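Local coordinates for 70 kDa peptidylprolyl isomerase, putative (Plasmodium falciparum, PDB 2FBN), which is a putative FK506-binding peptidylprolyl isomerase whose tetratricopeptide repeat domain, the part modelled here, probably binds the C-terminal pentapeptide of Hsp90, at residues Asn99-Ile108 against Lys127-Phe137. Residues are numbered along the deposited sequence; the frame is centred on the assembly and turned at random.
Sequences NKNKDYPKAI and KLGVANMYFGF
Ile-108, Tyr-104 and Ala-131 bury the most surface here. The methyl of Ala-131 acts as a knob in a hole formed by Asn-99, Tyr-104, Ala-107 and Ile-108; its CB lies 3.7 Å from Ala-107 CB. Tyr-104 CG stands anti to its own carbonyl carbon (chi1 -60°), which lays the ring against the last turn of helix 122-135. Tyr-134 CB sits over one face of the Tyr-104 ring, 3.5 Å from its centroid, a CH-pi contact; the two tyrosine rings lie close to parallel but too displaced for much stacking. The opposite face of Tyr-104 lies on Lys-102 CA, in the Schellman turn that ends helix 77-100. This is tetratricopeptide repeat packing: the second helix of one repeat, 104-117, meets the first helix of the next, 122-135, the local axes running nearly antiparallel at 150°. Ile-108 reaches across with CD1, 4.0 Å from Phe-137 CD2, and CG2 rests on Leu-128 CD1. Ile-108 CD1 also abuts Asn-132 OD1, an oxygen that accepts a hydrogen bond from His-70 of the second subunit. Over the Phe-135 ring face sits Pro-105 CG, 4.0 Å from the centroid. Asn-99 ND2 donates a weak but nearly straight bond (170°) to Lys-127 O.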
loop_
_atom_site.group_PDB
_atom_site.type_symbol
_atom_site.label_atom_id
_atom_site.label_comp_id
_atom_site.label_asym_id
_atom_site.label_seq_id
_atom_site.Cartn_x
_atom_site.Cartn_y
_atom_site.Cartn_z
ATOM N N ASN A 99 -9.833 -10.477 2.876
ATOM C CA ASN A 99 -10.294 -11.479 3.872
ATOM C C ASN A 99 -10.845 -12.744 3.214
ATOM O O ASN A 99 -10.509 -13.863 3.613
ATOM C CB ASN A 99 -11.294 -10.871 4.841
ATOM C CG ASN A 99 -10.608 -10.074 5.956
ATOM O OD1 ASN A 99 -9.430 -10.315 6.271
ATOM N ND2 ASN A 99 -11.355 -9.172 6.587
ATOM N N LYS A 100 -11.649 -12.557 2.180
ATOM C CA LYS A 100 -12.163 -13.677 1.388
ATOM C C LYS A 100 -11.035 -14.514 0.779
ATOM O O LYS A 100 -11.061 -15.751 0.847
ATOM C CB LYS A 100 -13.099 -13.168 0.300
ATOM C CG LYS A 100 -14.475 -12.797 0.816
ATOM C CD LYS A 100 -15.338 -12.077 -0.229
ATOM C CE LYS A 100 -16.809 -12.090 0.206
ATOM N NZ LYS A 100 -17.403 -13.482 0.098
ATOM N N ASN A 101 -10.027 -13.847 0.209
ATOM C CA ASN A 101 -8.877 -14.536 -0.392
ATOM C C ASN A 101 -7.835 -15.015 0.634
ATOM O O ASN A 101 -6.807 -15.592 0.264
ATOM C CB ASN A 101 -8.207 -13.634 -1.445
ATOM C CG ASN A 101 -8.934 -13.653 -2.786
ATOM O OD1 ASN A 101 -9.964 -14.314 -2.946
ATOM N ND2 ASN A 101 -8.385 -12.924 -3.764
ATOM N N LYS A 102 -8.111 -14.756 1.922
ATOM C CA LYS A 102 -7.208 -15.064 3.036
ATOM C C LYS A 102 -5.832 -14.415 2.915
ATOM O O LYS A 102 -4.810 -14.999 3.331
ATOM C CB LYS A 102 -7.077 -16.584 3.237
ATOM C CG LYS A 102 -8.409 -17.303 3.303
ATOM C CD LYS A 102 -8.200 -18.730 3.770
ATOM C CE LYS A 102 -9.354 -19.565 3.321
ATOM N NZ LYS A 102 -9.102 -19.999 1.917
ATOM N N ASP A 103 -5.793 -13.221 2.331
ATOM C CA ASP A 103 -4.546 -12.454 2.287
ATOM C C ASP A 103 -4.621 -11.388 3.380
ATOM O O ASP A 103 -5.003 -10.220 3.161
ATOM C CB ASP A 103 -4.294 -11.868 0.893
ATOM C CG ASP A 103 -2.933 -11.217 0.777
ATOM O OD1 ASP A 103 -2.434 -10.724 1.804
ATOM O OD2 ASP A 103 -2.360 -11.199 -0.347
ATOM N N TYR A 104 -4.288 -11.802 4.593
ATOM C CA TYR A 104 -4.599 -10.981 5.740
ATOM C C TYR A 104 -3.773 -9.684 5.851
ATOM O O TYR A 104 -4.318 -8.650 6.216
ATOM C CB TYR A 104 -4.600 -11.831 7.035
ATOM C CG TYR A 104 -5.647 -12.931 6.938
ATOM C CD1 TYR A 104 -7.012 -12.617 6.730
ATOM C CD2 TYR A 104 -5.273 -14.272 6.972
ATOM C CE1 TYR A 104 -7.982 -13.636 6.606
ATOM C CE2 TYR A 104 -6.223 -15.289 6.845
ATOM C CZ TYR A 104 -7.565 -14.966 6.677
ATOM O OH TYR A 104 -8.493 -15.988 6.551
ATOM N N PRO A 105 -2.483 -9.722 5.499
ATOM C CA PRO A 105 -1.727 -8.444 5.520
ATOM C C PRO A 105 -2.348 -7.358 4.638
ATOM O O PRO A 105 -2.397 -6.188 5.014
ATOM C CB PRO A 105 -0.355 -8.858 4.963
ATOM C CG PRO A 105 -0.207 -10.266 5.445
ATOM C CD PRO A 105 -1.592 -10.849 5.150
ATOM N N LYS A 106 -2.811 -7.742 3.452
ATOM C CA LYS A 106 -3.441 -6.761 2.557
ATOM C C LYS A 106 -4.773 -6.273 3.134
ATOM O O LYS A 106 -5.102 -5.112 3.046
ATOM C CB LYS A 106 -3.587 -7.368 1.163
ATOM C CG LYS A 106 -2.235 -7.687 0.536
ATOM C CD LYS A 106 -2.336 -8.030 -0.931
ATOM C CE LYS A 106 -0.956 -8.304 -1.515
ATOM N NZ LYS A 106 -0.339 -9.523 -0.912
ATOM N N ALA A 107 -5.552 -7.169 3.748
ATOM C CA ALA A 107 -6.785 -6.739 4.412
ATOM C C ALA A 107 -6.489 -5.782 5.571
ATOM O O ALA A 107 -7.165 -4.777 5.740
ATOM C CB ALA A 107 -7.604 -7.966 4.905
ATOM N N ILE A 108 -5.453 -6.080 6.357
ATOM C CA ILE A 108 -5.056 -5.175 7.427
ATOM C C ILE A 108 -4.760 -3.791 6.856
ATOM O O ILE A 108 -5.233 -2.783 7.380
ATOM C CB ILE A 108 -3.826 -5.727 8.187
ATOM C CG1 ILE A 108 -4.240 -6.964 8.980
ATOM C CG2 ILE A 108 -3.213 -4.631 9.064
ATOM C CD1 ILE A 108 -3.074 -7.758 9.594
ATOM N N LYS A 127 -13.480 -5.597 9.944
ATOM C CA LYS A 127 -12.637 -6.252 8.940
ATOM C C LYS A 127 -11.163 -6.273 9.373
ATOM O O LYS A 127 -10.458 -7.261 9.161
ATOM C CB LYS A 127 -12.808 -5.566 7.587
ATOM C CG LYS A 127 -14.240 -5.701 7.061
ATOM C CD LYS A 127 -14.491 -4.786 5.857
ATOM C CE LYS A 127 -15.986 -4.758 5.472
ATOM N NZ LYS A 127 -16.559 -6.127 5.277
ATOM N N LEU A 128 -10.711 -5.188 9.994
ATOM C CA LEU A 128 -9.373 -5.151 10.595
ATOM C C LEU A 128 -9.228 -6.210 11.697
ATOM O O LEU A 128 -8.220 -6.920 11.782
ATOM C CB LEU A 128 -9.076 -3.757 11.154
ATOM C CG LEU A 128 -7.742 -3.611 11.897
ATOM C CD1 LEU A 128 -6.552 -3.978 11.014
ATOM C CD2 LEU A 128 -7.646 -2.168 12.358
ATOM N N GLY A 129 -10.246 -6.327 12.550
ATOM C CA GLY A 129 -10.221 -7.353 13.581
ATOM C C GLY A 129 -10.128 -8.756 13.020
ATOM O O GLY A 129 -9.314 -9.568 13.466
ATOM N N VAL A 130 -10.957 -9.061 12.020
ATOM C CA VAL A 130 -10.918 -10.389 11.392
ATOM C C VAL A 130 -9.529 -10.692 10.813
ATOM O O VAL A 130 -8.960 -11.737 11.062
ATOM C CB VAL A 130 -11.984 -10.499 10.295
ATOM C CG1 VAL A 130 -11.789 -11.770 9.460
ATOM C CG2 VAL A 130 -13.381 -10.459 10.931
ATOM N N ALA A 131 -8.964 -9.731 10.091
ATOM C CA ALA A 131 -7.693 -9.953 9.408
ATOM C C ALA A 131 -6.545 -10.101 10.423
ATOM O O ALA A 131 -5.696 -10.995 10.292
ATOM C CB ALA A 131 -7.432 -8.816 8.466
ATOM N N ASN A 132 -6.550 -9.238 11.428
ATOM C CA ASN A 132 -5.604 -9.351 12.556
ATOM C C ASN A 132 -5.696 -10.727 13.208
ATOM O O ASN A 132 -4.686 -11.395 13.462
ATOM C CB ASN A 132 -5.840 -8.249 13.585
ATOM C CG ASN A 132 -5.110 -6.947 13.249
ATOM O OD1 ASN A 132 -4.067 -6.961 12.581
ATOM N ND2 ASN A 132 -5.654 -5.815 13.719
ATOM N N MET A 133 -6.930 -11.148 13.471
ATOM C CA MET A 133 -7.148 -12.411 14.174
ATOM C C MET A 133 -6.564 -13.590 13.399
ATOM O O MET A 133 -5.788 -14.385 13.954
ATOM C CB MET A 133 -8.642 -12.630 14.408
ATOM C CG MET A 133 -8.976 -14.016 14.902
ATOM S SD MET A 133 -10.740 -14.132 15.237
ATOM C CE MET A 133 -11.438 -13.968 13.595
ATOM N N TYR A 134 -6.924 -13.704 12.122
ATOM C CA TYR A 134 -6.483 -14.844 11.328
ATOM C C TYR A 134 -4.989 -14.800 11.032
ATOM O O TYR A 134 -4.379 -15.856 10.846
ATOM C CB TYR A 134 -7.279 -14.957 10.037
ATOM C CG TYR A 134 -8.669 -15.506 10.267
ATOM C CD1 TYR A 134 -8.850 -16.785 10.822
ATOM C CD2 TYR A 134 -9.796 -14.758 9.936
ATOM C CE1 TYR A 134 -10.123 -17.318 11.024
ATOM C CE2 TYR A 134 -11.083 -15.284 10.136
ATOM C CZ TYR A 134 -11.229 -16.554 10.683
ATOM O OH TYR A 134 -12.492 -17.067 10.885
ATOM N N PHE A 135 -4.398 -13.609 11.026
ATOM C CA PHE A 135 -2.947 -13.516 10.791
ATOM C C PHE A 135 -2.145 -13.781 12.067
ATOM O O PHE A 135 -0.941 -14.047 12.004
ATOM C CB PHE A 135 -2.548 -12.154 10.203
ATOM C CG PHE A 135 -1.156 -12.146 9.592
ATOM C CD1 PHE A 135 -0.879 -12.891 8.452
ATOM C CD2 PHE A 135 -0.128 -11.385 10.169
ATOM C CE1 PHE A 135 0.428 -12.876 7.877
ATOM C CE2 PHE A 135 1.163 -11.347 9.590
ATOM C CZ PHE A 135 1.431 -12.106 8.447
ATOM N N GLY A 136 -2.808 -13.707 13.216
ATOM C CA GLY A 136 -2.139 -13.969 14.481
ATOM C C GLY A 136 -1.880 -12.765 15.361
ATOM O O GLY A 136 -1.269 -12.897 16.434
ATOM N N PHE A 137 -2.366 -11.590 14.949
ATOM C CA PHE A 137 -2.324 -10.406 15.787
ATOM C C PHE A 137 -3.510 -10.438 16.748
ATOM O O PHE A 137 -4.441 -9.628 16.659
ATOM C CB PHE A 137 -2.319 -9.129 14.942
ATOM C CG PHE A 137 -1.013 -8.883 14.223
ATOM C CD1 PHE A 137 0.159 -8.642 14.950
ATOM C CD2 PHE A 137 -0.965 -8.882 12.841
ATOM C CE1 PHE A 137 1.391 -8.394 14.284
ATOM C CE2 PHE A 137 0.261 -8.633 12.153
ATOM C CZ PHE A 137 1.434 -8.401 12.890
#